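Local coordinates for protein ATP-dependent DNA helicase (Mycobacterium smegmatis, PDB 5V9X) that probably unwinds RNA:DNA hybrids, using ATP hydrolysis to move 3'-to-5' along a single-stranded DNA tracking strand as a member of the Lhr helicase family, at residues Ala303-Leu306 / Thr307-Asn311; Lys650-Lys654 / Met655-Gly659; Pro800-His803 / Gln804-Ala808; Val828-Leu832 / Gln833-Asp837. One frame throughout, in Å; residues are numbered along the deposited sequence.

Contact 1 (Ala303-Leu306 / Thr307-Asn311); sequences AERL and TSRLN
The hydroxyl of Thr307 turns back one helical turn and donates to the carbonyl of Ala303, OG1 to O 2.6 Å. That same oxygen takes the amide of Thr307 in the ordinary helical bond, and the two donors come to it from opposite faces of the carbonyl plane. Ser308 repeats the arrangement one residue on: its OG donates to Glu304 O at 2.8 Å while its own N approaches that oxygen from the other face. In both residues the hydroxyl lies beside the backbone N (chi1 -52° for Thr307), the orientation that aims it back toward the carbonyl four residues earlier and gives each of two successive carbonyls a second hydrogen bond. The amide of Leu310 meets Leu306 O almost head on, at 178° about the hydrogen, and CG of Leu310 lies near the same oxygen. All of this lies in helix 300-318, which follows strand 292-296 in the second of the two parallel, RecA-like sheets of the helicase motor. Arg305 and Arg309 share its more exposed face, and CG of Arg309 passes near Arg305 O. Their guanidinium groups approach obliquely, with Arg305 NE and Arg309 NH2 4.3 Å apart. Arg305 NH1 forms a salt bridge to a phosphate of the bound DNA, and its side chain makes a cation-pi contact with Trp276. On the buried side Ala303, Leu306, Thr307 and Leu310 touch Val380 of strand 378-381. The exposed Glu304 is hydrogen-bonded through OE1 to His356.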
loop_
_atom_site.group_PDB
_atom_site.type_symbol
_atom_site.label_atom_id
_atom_site.label_comp_id
_atom_site.label_asym_id
_atom_site.label_seq_id
_atom_site.Cartn_x
_atom_site.Cartn_y
_atom_site.Cartn_z
ATOM N N ALA A 303 10.737 -5.716 -12.701
ATOM C CA ALA A 303 10.412 -4.769 -13.763
ATOM C C ALA A 303 11.600 -4.556 -14.697
ATOM O O ALA A 303 11.449 -4.550 -15.925
ATOM C CB ALA A 303 9.953 -3.442 -13.157
ATOM N N GLU A 304 12.796 -4.373 -14.128
ATOM C CA GLU A 304 14.002 -4.299 -14.949
ATOM C C GLU A 304 14.211 -5.590 -15.730
ATOM O O GLU A 304 14.577 -5.560 -16.911
ATOM C CB GLU A 304 15.223 -4.009 -14.074
ATOM C CG GLU A 304 15.205 -2.665 -13.363
ATOM C CD GLU A 304 15.443 -1.498 -14.301
ATOM O OE1 GLU A 304 14.979 -0.382 -13.987
ATOM O OE2 GLU A 304 16.093 -1.694 -15.352
ATOM N N ARG A 305 13.978 -6.735 -15.083
ATOM C CA ARG A 305 14.157 -8.024 -15.743
ATOM C C ARG A 305 13.218 -8.174 -16.933
ATOM O O ARG A 305 13.657 -8.464 -18.052
ATOM C CB ARG A 305 13.923 -9.155 -14.745
ATOM C CG ARG A 305 15.170 -9.724 -14.106
ATOM C CD ARG A 305 14.833 -11.059 -13.477
ATOM N NE ARG A 305 14.197 -11.941 -14.452
ATOM C CZ ARG A 305 13.457 -12.999 -14.138
ATOM N NH1 ARG A 305 13.247 -13.311 -12.866
ATOM N NH2 ARG A 305 12.921 -13.741 -15.097
ATOM N N LEU A 306 11.914 -7.994 -16.704
ATOM C CA LEU A 306 10.940 -8.177 -17.775
ATOM C C LEU A 306 11.191 -7.215 -18.926
ATOM O O LEU A 306 11.090 -7.601 -20.097
ATOM C CB LEU A 306 9.524 -8.002 -17.231
ATOM C CG LEU A 306 8.944 -9.215 -16.506
ATOM C CD1 LEU A 306 7.632 -8.859 -15.830
ATOM C CD2 LEU A 306 8.751 -10.365 -17.484
ATOM N N THR A 307 11.528 -5.960 -18.616
ATOM C CA THR A 307 11.843 -5.002 -19.671
ATOM C C THR A 307 13.002 -5.492 -20.530
ATOM O O THR A 307 12.986 -5.338 -21.758
ATOM C CB THR A 307 12.165 -3.640 -19.064
ATOM O OG1 THR A 307 11.111 -3.255 -18.174
ATOM C CG2 THR A 307 12.305 -2.594 -20.155
ATOM N N SER A 308 14.018 -6.091 -19.903
ATOM C CA SER A 308 15.105 -6.695 -20.665
ATOM C C SER A 308 14.589 -7.820 -21.553
ATOM O O SER A 308 14.957 -7.914 -22.730
ATOM C CB SER A 308 16.185 -7.220 -19.718
ATOM O OG SER A 308 16.550 -6.245 -18.757
ATOM N N ARG A 309 13.723 -8.676 -21.010
ATOM C CA ARG A 309 13.251 -9.833 -21.763
ATOM C C ARG A 309 12.329 -9.414 -22.903
ATOM O O ARG A 309 12.490 -9.871 -24.041
ATOM C CB ARG A 309 12.538 -10.810 -20.829
ATOM C CG ARG A 309 13.374 -11.256 -19.645
ATOM C CD ARG A 309 14.604 -12.026 -20.085
ATOM N NE ARG A 309 15.452 -12.364 -18.946
ATOM C CZ ARG A 309 16.526 -11.671 -18.582
ATOM N NH1 ARG A 309 16.896 -10.602 -19.277
ATOM N NH2 ARG A 309 17.234 -12.049 -17.528
ATOM N N LEU A 310 11.352 -8.548 -22.615
ATOM C CA LEU A 310 10.401 -8.139 -23.644
ATOM C C LEU A 310 11.108 -7.470 -24.818
ATOM O O LEU A 310 10.718 -7.658 -25.977
ATOM C CB LEU A 310 9.345 -7.207 -23.049
ATOM C CG LEU A 310 8.527 -7.761 -21.878
ATOM C CD1 LEU A 310 7.414 -6.796 -21.487
ATOM C CD2 LEU A 310 7.970 -9.143 -22.196
ATOM N N ASN A 311 12.159 -6.697 -24.540
ATOM C CA ASN A 311 12.922 -6.090 -25.624
ATOM C C ASN A 311 13.714 -7.140 -26.396
ATOM O O ASN A 311 13.741 -7.119 -27.632
ATOM C CB ASN A 311 13.847 -5.007 -25.071
ATOM C CG ASN A 311 13.091 -3.781 -24.594
ATOM O OD1 ASN A 311 11.983 -3.504 -25.053
ATOM N ND2 ASN A 311 13.689 -3.039 -23.669
#

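Contact 2 (Lys650-Lys654 / Met655-Gly659); sequences KRCQK and MGFAG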
loop_
_atom_site.group_PDB
_atom_site.type_symbol
_atom_site.label_atom_id
_atom_site.label_comp_id
_atom_site.label_asym_id
_atom_site.label_seq_id
_atom_site.Cartn_x
_atom_site.Cartn_y
_atom_site.Cartn_z
ATOM N N LYS A 650 -17.555 -23.830 -16.558
ATOM C CA LYS A 650 -18.404 -22.641 -16.513
ATOM C C LYS A 650 -17.855 -21.623 -15.522
ATOM O O LYS A 650 -17.783 -20.425 -15.816
ATOM C CB LYS A 650 -19.837 -23.016 -16.126
ATOM C CG LYS A 650 -20.414 -24.242 -16.806
ATOM C CD LYS A 650 -21.685 -24.668 -16.081
ATOM C CE LYS A 650 -22.026 -26.127 -16.330
ATOM N NZ LYS A 650 -22.806 -26.699 -15.196
ATOM N N ARG A 651 -17.466 -22.092 -14.334
ATOM C CA ARG A 651 -16.987 -21.192 -13.291
ATOM C C ARG A 651 -15.718 -20.466 -13.721
ATOM O O ARG A 651 -15.564 -19.266 -13.464
ATOM C CB ARG A 651 -16.742 -21.982 -12.006
ATOM C CG ARG A 651 -16.333 -21.142 -10.818
ATOM C CD ARG A 651 -17.532 -20.481 -10.170
ATOM N NE ARG A 651 -17.403 -20.475 -8.716
ATOM C CZ ARG A 651 -16.822 -19.505 -8.021
ATOM N NH1 ARG A 651 -16.325 -18.447 -8.643
ATOM N NH2 ARG A 651 -16.745 -19.590 -6.701
ATOM N N CYS A 652 -14.800 -21.175 -14.378
ATOM C CA CYS A 652 -13.538 -20.561 -14.776
ATOM C C CYS A 652 -13.725 -19.545 -15.896
ATOM O O CYS A 652 -12.974 -18.566 -15.970
ATOM C CB CYS A 652 -12.540 -21.638 -15.205
ATOM S SG CYS A 652 -11.973 -22.717 -13.869
ATOM N N GLN A 653 -14.714 -19.749 -16.769
ATOM C CA GLN A 653 -14.842 -18.892 -17.944
ATOM C C GLN A 653 -15.409 -17.517 -17.610
ATOM O O GLN A 653 -15.083 -16.540 -18.293
ATOM C CB GLN A 653 -15.701 -19.577 -19.008
ATOM C CG GLN A 653 -14.985 -20.714 -19.720
ATOM C CD GLN A 653 -13.627 -20.303 -20.269
ATOM O OE1 GLN A 653 -13.454 -19.189 -20.771
ATOM N NE2 GLN A 653 -12.654 -21.202 -20.173
ATOM N N LYS A 654 -16.248 -17.409 -16.580
ATOM C CA LYS A 654 -16.693 -16.092 -16.143
ATOM C C LYS A 654 -15.621 -15.346 -15.357
ATOM O O LYS A 654 -15.875 -14.227 -14.895
ATOM C CB LYS A 654 -17.980 -16.207 -15.319
ATOM C CG LYS A 654 -17.973 -17.304 -14.274
ATOM C CD LYS A 654 -19.364 -17.503 -13.691
ATOM C CE LYS A 654 -20.366 -17.881 -14.773
ATOM N NZ LYS A 654 -21.712 -18.167 -14.206
ATOM N N MET A 655 -14.440 -15.940 -15.193
ATOM C CA MET A 655 -13.261 -15.239 -14.709
ATOM C C MET A 655 -12.302 -14.861 -15.825
ATOM O O MET A 655 -11.325 -14.148 -15.565
ATOM C CB MET A 655 -12.516 -16.093 -13.680
ATOM C CG MET A 655 -13.250 -16.250 -12.374
ATOM S SD MET A 655 -12.440 -17.406 -11.263
ATOM C CE MET A 655 -13.612 -17.390 -9.913
ATOM N N GLY A 656 -12.549 -15.320 -17.049
ATOM C CA GLY A 656 -11.654 -15.036 -18.150
ATOM C C GLY A 656 -10.477 -15.971 -18.269
ATOM O O GLY A 656 -9.476 -15.606 -18.893
ATOM N N PHE A 657 -10.558 -17.164 -17.679
ATOM C CA PHE A 657 -9.494 -18.155 -17.805
ATOM C C PHE A 657 -9.182 -18.418 -19.272
ATOM O O PHE A 657 -10.088 -18.608 -20.088
ATOM C CB PHE A 657 -9.904 -19.459 -17.114
ATOM C CG PHE A 657 -9.654 -19.473 -15.628
ATOM C CD1 PHE A 657 -9.894 -18.348 -14.853
ATOM C CD2 PHE A 657 -9.198 -20.624 -15.004
ATOM C CE1 PHE A 657 -9.666 -18.369 -13.490
ATOM C CE2 PHE A 657 -8.972 -20.650 -13.642
ATOM C CZ PHE A 657 -9.206 -19.521 -12.885
ATOM N N ALA A 658 -7.894 -18.423 -19.606
ATOM C CA ALA A 658 -7.473 -18.599 -20.988
ATOM C C ALA A 658 -6.154 -19.356 -21.030
ATOM O O ALA A 658 -5.412 -19.410 -20.045
ATOM C CB ALA A 658 -7.342 -17.254 -21.713
ATOM N N GLY A 659 -5.867 -19.933 -22.193
ATOM C CA GLY A 659 -4.667 -20.725 -22.373
ATOM C C GLY A 659 -4.830 -22.128 -21.830
ATOM O O GLY A 659 -5.462 -22.978 -22.463
#
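Cys652 and Phe657 meet where helix 645-653 ends, CB of the cysteine lying over one face of the phenyl ring. That CB stands 3.9 Å from the centroid of the Phe657 ring in a CH-pi contact. The chi1 of Cys652 (-68°) sets SG beside its backbone N, and SG approaches the ring more obliquely, 4.1 Å from the same centroid, in a sulfur-aromatic contact. Phe657 in turn has CG beside its own backbone N (chi1 -83°), folding the ring back toward the helix. The carbonyl of Cys652 receives the amides of Met655 and Phe657 from opposite faces of its plane, and Phe657 N to Cys652 O measures 3.3 Å. Gly656 N bonds to Gln653 O at 3.1 Å, closing the type I turn from Gln653 to Gly656. With its positive phi of 84°, Gly656 completes a Schellman motif that ends the helix and delivers the chain into strand 657-659, at an edge of the second parallel sheet. Met655 runs extended beyond CG, carrying CE obliquely to the bent Arg651 chain, whose NH1 is near that methyl and also bonds to Gln444. Met655 also packs on Ala440 and Val443 of helix 433-448, and Phe657 on Leu665 of helix 661-676. The chemistry is therefore divided: backbone bonds terminate the helix, the cysteine and phenyl ring pack against each other beside the turn, and Arg651 is paired in a salt bridge with Glu639 of helix 627-640, which probably offsets its charge beside the Met655 methyl.

Contact 3 (Pro800-His803 / Gln804-Ala808); sequences PLWH and QRQRA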
loop_
_atom_site.group_PDB
_atom_site.type_symbol
_atom_site.label_atom_id
_atom_site.label_comp_id
_atom_site.label_asym_id
_atom_site.label_seq_id
_atom_site.Cartn_x
_atom_site.Cartn_y
_atom_site.Cartn_z
ATOM N N PRO A 800 22.704 4.968 7.820
ATOM C CA PRO A 800 22.583 3.708 7.078
ATOM C C PRO A 800 21.885 2.641 7.907
ATOM O O PRO A 800 21.783 2.728 9.132
ATOM C CB PRO A 800 24.038 3.326 6.778
ATOM C CG PRO A 800 24.850 4.095 7.771
ATOM C CD PRO A 800 24.109 5.371 7.999
ATOM N N LEU A 801 21.397 1.614 7.210
ATOM C CA LEU A 801 20.558 0.616 7.863
ATOM C C LEU A 801 21.332 -0.159 8.922
ATOM O O LEU A 801 20.784 -0.489 9.981
ATOM C CB LEU A 801 19.964 -0.330 6.820
ATOM C CG LEU A 801 18.666 -1.031 7.216
ATOM C CD1 LEU A 801 17.653 -0.029 7.745
ATOM C CD2 LEU A 801 18.104 -1.756 6.020
ATOM N N TRP A 802 22.611 -0.452 8.663
ATOM C CA TRP A 802 23.422 -1.133 9.668
ATOM C C TRP A 802 23.545 -0.304 10.939
ATOM O O TRP A 802 23.664 -0.860 12.037
ATOM C CB TRP A 802 24.812 -1.449 9.109
ATOM C CG TRP A 802 25.683 -0.241 8.891
ATOM C CD1 TRP A 802 25.850 0.447 7.724
ATOM C CD2 TRP A 802 26.511 0.416 9.864
ATOM N NE1 TRP A 802 26.727 1.490 7.909
ATOM C CE2 TRP A 802 27.145 1.495 9.213
ATOM C CE3 TRP A 802 26.776 0.198 11.220
ATOM C CZ2 TRP A 802 28.026 2.351 9.871
ATOM C CZ3 TRP A 802 27.650 1.052 11.873
ATOM C CH2 TRP A 802 28.264 2.115 11.197
ATOM N N HIS A 803 23.513 1.024 10.809
ATOM C CA HIS A 803 23.683 1.900 11.961
ATOM C C HIS A 803 22.373 2.100 12.712
ATOM O O HIS A 803 22.370 2.182 13.946
ATOM C CB HIS A 803 24.255 3.241 11.510
ATOM C CG HIS A 803 24.616 4.155 12.638
ATOM N ND1 HIS A 803 24.002 5.373 12.833
ATOM C CD2 HIS A 803 25.526 4.028 13.632
ATOM C CE1 HIS A 803 24.520 5.959 13.897
ATOM N NE2 HIS A 803 25.446 5.164 14.401
ATOM N N GLN A 804 21.254 2.195 11.988
ATOM C CA GLN A 804 19.952 2.183 12.645
ATOM C C GLN A 804 19.796 0.936 13.503
ATOM O O GLN A 804 19.418 1.019 14.675
ATOM C CB GLN A 804 18.830 2.262 11.608
ATOM C CG GLN A 804 18.576 3.649 11.043
ATOM C CD GLN A 804 17.312 3.716 10.202
ATOM O OE1 GLN A 804 16.540 2.760 10.146
ATOM N NE2 GLN A 804 17.097 4.848 9.544
ATOM N N ARG A 805 20.110 -0.231 12.935
ATOM C CA ARG A 805 19.973 -1.487 13.667
ATOM C C ARG A 805 20.832 -1.495 14.925
ATOM O O ARG A 805 20.359 -1.854 16.008
ATOM C CB ARG A 805 20.350 -2.657 12.761
ATOM C CG ARG A 805 19.394 -2.876 11.615
ATOM C CD ARG A 805 20.072 -3.610 10.484
ATOM N NE ARG A 805 19.116 -4.012 9.462
ATOM C CZ ARG A 805 19.459 -4.404 8.241
ATOM N NH1 ARG A 805 20.738 -4.438 7.892
ATOM N NH2 ARG A 805 18.524 -4.760 7.372
ATOM N N GLN A 806 22.099 -1.100 14.797
ATOM C CA GLN A 806 23.007 -1.127 15.939
ATOM C C GLN A 806 22.517 -0.216 17.058
ATOM O O GLN A 806 22.445 -0.626 18.221
ATOM C CB GLN A 806 24.414 -0.731 15.493
ATOM C CG GLN A 806 25.407 -0.566 16.630
ATOM C CD GLN A 806 26.801 -0.246 16.132
ATOM O OE1 GLN A 806 27.356 0.809 16.441
ATOM N NE2 GLN A 806 27.376 -1.158 15.357
ATOM N N ARG A 807 22.163 1.027 16.721
ATOM C CA ARG A 807 21.704 1.960 17.746
ATOM C C ARG A 807 20.325 1.578 18.272
ATOM O O ARG A 807 20.055 1.722 19.469
ATOM C CB ARG A 807 21.694 3.385 17.196
ATOM C CG ARG A 807 23.074 3.955 16.906
ATOM C CD ARG A 807 23.924 4.043 18.165
ATOM N NE ARG A 807 25.160 4.784 17.926
ATOM C CZ ARG A 807 26.271 4.243 17.434
ATOM N NH1 ARG A 807 26.302 2.953 17.130
ATOM N NH2 ARG A 807 27.349 4.991 17.245
ATOM N N ALA A 808 19.438 1.093 17.398
ATOM C CA ALA A 808 18.105 0.700 17.847
ATOM C C ALA A 808 18.165 -0.537 18.734
ATOM O O ALA A 808 17.495 -0.601 19.772
ATOM C CB ALA A 808 17.185 0.457 16.651
#
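The His803 ring and the Arg807 side chain cross obliquely in the first two turns of helix 801-815. Arg807 CG covers one face of the imidazole, 4.0 Å from its centroid in a CH-pi contact, while NE2 of His803 stands over the centre of the guanidinium face, 3.3 Å from CZ of Arg807. The two planes are steeply inclined, 66° apart. A bend at chi2 of Arg807 (-62°) curls its chain round the imidazole and makes both approaches possible. A second pair sets an aliphatic group over a guanidinium face: the extended Arg805 chain runs back past Leu801, whose CG lies over the middle of that face, 3.6 Å from Arg805 CZ. Of looser contacts, Trp802 and Gln806 point the same way side by side, and Gln806 NE2 comes to the rim of the indole, 4.1 Å from CZ3 of Trp802. Backbone hydrogen bonds complete the set. Pro800, at the N-cap, offers its carbonyl to two amides, His803 N and Gln804 N; Gln804 N to Pro800 O is 3.0 Å. The regular helical pattern continues with Arg805 N to Leu801 O and Arg807 N to His803 O. Beyond the segments, Arg805 NH2 forms a salt bridge with Glu574, at the start of helix 574-578. Helix 774-786 packs alongside, where Arg781 touches Leu801, Arg805 and Ala808, and Ala785 touches Gln804; His803 reaches Arg793 in the loop between the two helices.

Contact 4 (Val828-Leu832 / Gln833-Asp837); sequences VRECL and QDVYD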
loop_
_atom_site.group_PDB
_atom_site.type_symbol
_atom_site.label_atom_id
_atom_site.label_comp_id
_atom_site.label_asym_id
_atom_site.label_seq_id
_atom_site.Cartn_x
_atom_site.Cartn_y
_atom_site.Cartn_z
ATOM N N VAL A 828 4.807 -2.337 20.070
ATOM C CA VAL A 828 3.819 -3.358 20.405
ATOM C C VAL A 828 2.463 -3.000 19.806
ATOM O O VAL A 828 1.714 -3.877 19.358
ATOM C CB VAL A 828 3.734 -3.544 21.931
ATOM C CG1 VAL A 828 2.720 -4.611 22.280
ATOM C CG2 VAL A 828 5.087 -3.921 22.502
ATOM N N ARG A 829 2.131 -1.708 19.782
ATOM C CA ARG A 829 0.860 -1.275 19.209
ATOM C C ARG A 829 0.788 -1.600 17.721
ATOM O O ARG A 829 -0.242 -2.082 17.233
ATOM C CB ARG A 829 0.672 0.224 19.456
ATOM C CG ARG A 829 -0.769 0.717 19.475
ATOM C CD ARG A 829 -1.316 0.928 18.076
ATOM N NE ARG A 829 -0.384 1.643 17.211
ATOM C CZ ARG A 829 -0.483 1.678 15.886
ATOM N NH1 ARG A 829 -1.472 1.036 15.279
ATOM N NH2 ARG A 829 0.408 2.349 15.166
ATOM N N GLU A 830 1.873 -1.353 16.981
ATOM C CA GLU A 830 1.852 -1.614 15.544
ATOM C C GLU A 830 1.786 -3.108 15.249
ATOM O O GLU A 830 1.019 -3.538 14.380
ATOM C CB GLU A 830 3.076 -0.996 14.868
ATOM C CG GLU A 830 3.120 -1.261 13.366
ATOM C CD GLU A 830 4.317 -0.639 12.673
ATOM O OE1 GLU A 830 5.197 -0.089 13.367
ATOM O OE2 GLU A 830 4.376 -0.703 11.426
ATOM N N CYS A 831 2.581 -3.912 15.960
ATOM C CA CYS A 831 2.599 -5.350 15.705
ATOM C C CYS A 831 1.226 -5.971 15.934
ATOM O O CYS A 831 0.714 -6.706 15.082
ATOM C CB CYS A 831 3.646 -6.029 16.592
ATOM S SG CYS A 831 5.361 -5.605 16.211
ATOM N N LEU A 832 0.609 -5.675 17.079
ATOM C CA LEU A 832 -0.629 -6.349 17.454
ATOM C C LEU A 832 -1.829 -5.829 16.667
ATOM O O LEU A 832 -2.728 -6.606 16.324
ATOM C CB LEU A 832 -0.874 -6.192 18.954
ATOM C CG LEU A 832 0.206 -6.708 19.910
ATOM C CD1 LEU A 832 -0.201 -6.447 21.348
ATOM C CD2 LEU A 832 0.471 -8.188 19.693
ATOM N N GLN A 833 -1.867 -4.529 16.373
ATOM C CA GLN A 833 -3.023 -3.919 15.722
ATOM C C GLN A 833 -2.867 -3.776 14.214
ATOM O O GLN A 833 -3.822 -4.027 13.473
ATOM C CB GLN A 833 -3.306 -2.541 16.323
ATOM C CG GLN A 833 -3.635 -2.548 17.802
ATOM C CD GLN A 833 -3.986 -1.165 18.310
ATOM O OE1 GLN A 833 -4.128 -0.223 17.528
ATOM N NE2 GLN A 833 -4.126 -1.033 19.623
ATOM N N ASP A 834 -1.690 -3.370 13.739
ATOM C CA ASP A 834 -1.481 -3.080 12.325
ATOM C C ASP A 834 -0.952 -4.270 11.536
ATOM O O ASP A 834 -1.319 -4.437 10.370
ATOM C CB ASP A 834 -0.520 -1.898 12.161
ATOM C CG ASP A 834 -1.141 -0.579 12.575
ATOM O OD1 ASP A 834 -2.263 -0.592 13.126
ATOM O OD2 ASP A 834 -0.509 0.475 12.343
ATOM N N VAL A 835 -0.099 -5.097 12.136
ATOM C CA VAL A 835 0.490 -6.239 11.443
ATOM C C VAL A 835 -0.365 -7.475 11.681
ATOM O O VAL A 835 -0.830 -8.115 10.731
ATOM C CB VAL A 835 1.941 -6.478 11.898
ATOM C CG1 VAL A 835 2.575 -7.596 11.082
ATOM C CG2 VAL A 835 2.745 -5.197 11.780
ATOM N N TYR A 836 -0.570 -7.824 12.950
ATOM C CA TYR A 836 -1.403 -8.964 13.293
ATOM C C TYR A 836 -2.882 -8.606 13.159
ATOM O O TYR A 836 -3.266 -7.438 13.038
ATOM C CB TYR A 836 -1.120 -9.440 14.720
ATOM C CG TYR A 836 0.291 -9.928 14.980
ATOM C CD1 TYR A 836 1.107 -10.367 13.944
ATOM C CD2 TYR A 836 0.805 -9.953 16.272
ATOM C CE1 TYR A 836 2.394 -10.813 14.188
ATOM C CE2 TYR A 836 2.090 -10.395 16.524
ATOM C CZ TYR A 836 2.880 -10.824 15.481
ATOM O OH TYR A 836 4.161 -11.264 15.735
ATOM N N ASP A 837 -3.719 -9.645 13.184
ATOM C CA ASP A 837 -5.175 -9.514 13.255
ATOM C C ASP A 837 -5.631 -10.507 14.321
ATOM O O ASP A 837 -6.039 -11.629 14.012
ATOM C CB ASP A 837 -5.836 -9.772 11.898
ATOM C CG ASP A 837 -7.334 -9.509 11.913
ATOM O OD1 ASP A 837 -7.866 -9.103 12.968
ATOM O OD2 ASP A 837 -7.982 -9.715 10.863
#
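Arg829 leaves its helix with CG opposite the backbone N (chi1 -155°), and then bends at chi2 and chi3, bringing the guanidinium back over the following turn to Asp834. There NH1 of Arg829 forms a salt bridge with OD1 of Asp834 at 2.8 Å; as a hydrogen bond it is weak, and the guanidinium and carboxylate planes stand 75° apart. The pair spans the end of helix 822-835, where the regular winding widens into a pi-type turn. Glu830 O consequently takes two amides, Asp834 N at 2.8 Å and Val835 N at 3.0 Å, the second a five-residue step. Tyr836 N makes the same longer step to Cys831 O, 2.7 Å, with the donor nearly in line with the carbonyl, and Tyr836 is where the chain leaves helical geometry. Gln833 crosses Arg829 at about a right angle, its OE1 lying at the guanidinium edge and 3.1 Å from CD of Arg829. The arginine has a second acidic partner, Glu826 OE2, which binds NH2, so two carboxylates probably share its charge. Glu830 CG packs 3.9 Å from Asp834 CB, and its carboxylate is held by salt bridges to Arg779 and Lys200, the latter on helix 200-213 of the DEAD/DEAH-box region. The tyrosine is buried among Leu775, Pro712, Leu715 and Val766, from three separate helices, and Asp837 N-caps the next helix, Ala840 N giving a weak hydrogen bond to its OD1. At the edge of the Tyr836 ring, near its plane, CD2 of Leu832 lies 3.9 Å from CD2 of the tyrosine.

In the fold
All four contacts are local and partly buried, but contact 4 lies nearest the centre of the chain, about 16 Å between centres, with the others 24 to 28 Å out. Contacts 1 and 2 belong to the second parallel sheet, at a helix packed on it and at the entry to its edge strand, whereas contacts 3 and 4 lie on successive helices of the DEAD/H-associated region, both next to helix 774-786. Contact 1 alone reaches the DNA, with hydroxyl-to-carbonyl bonds in mid-helix; contact 3 is at a helix start, marked by a histidine nitrogen and a leucine over guanidinium faces. Contacts 2 and 4 are helix ends, one closed by a glycine, the other by a widened turn with a salt bridge.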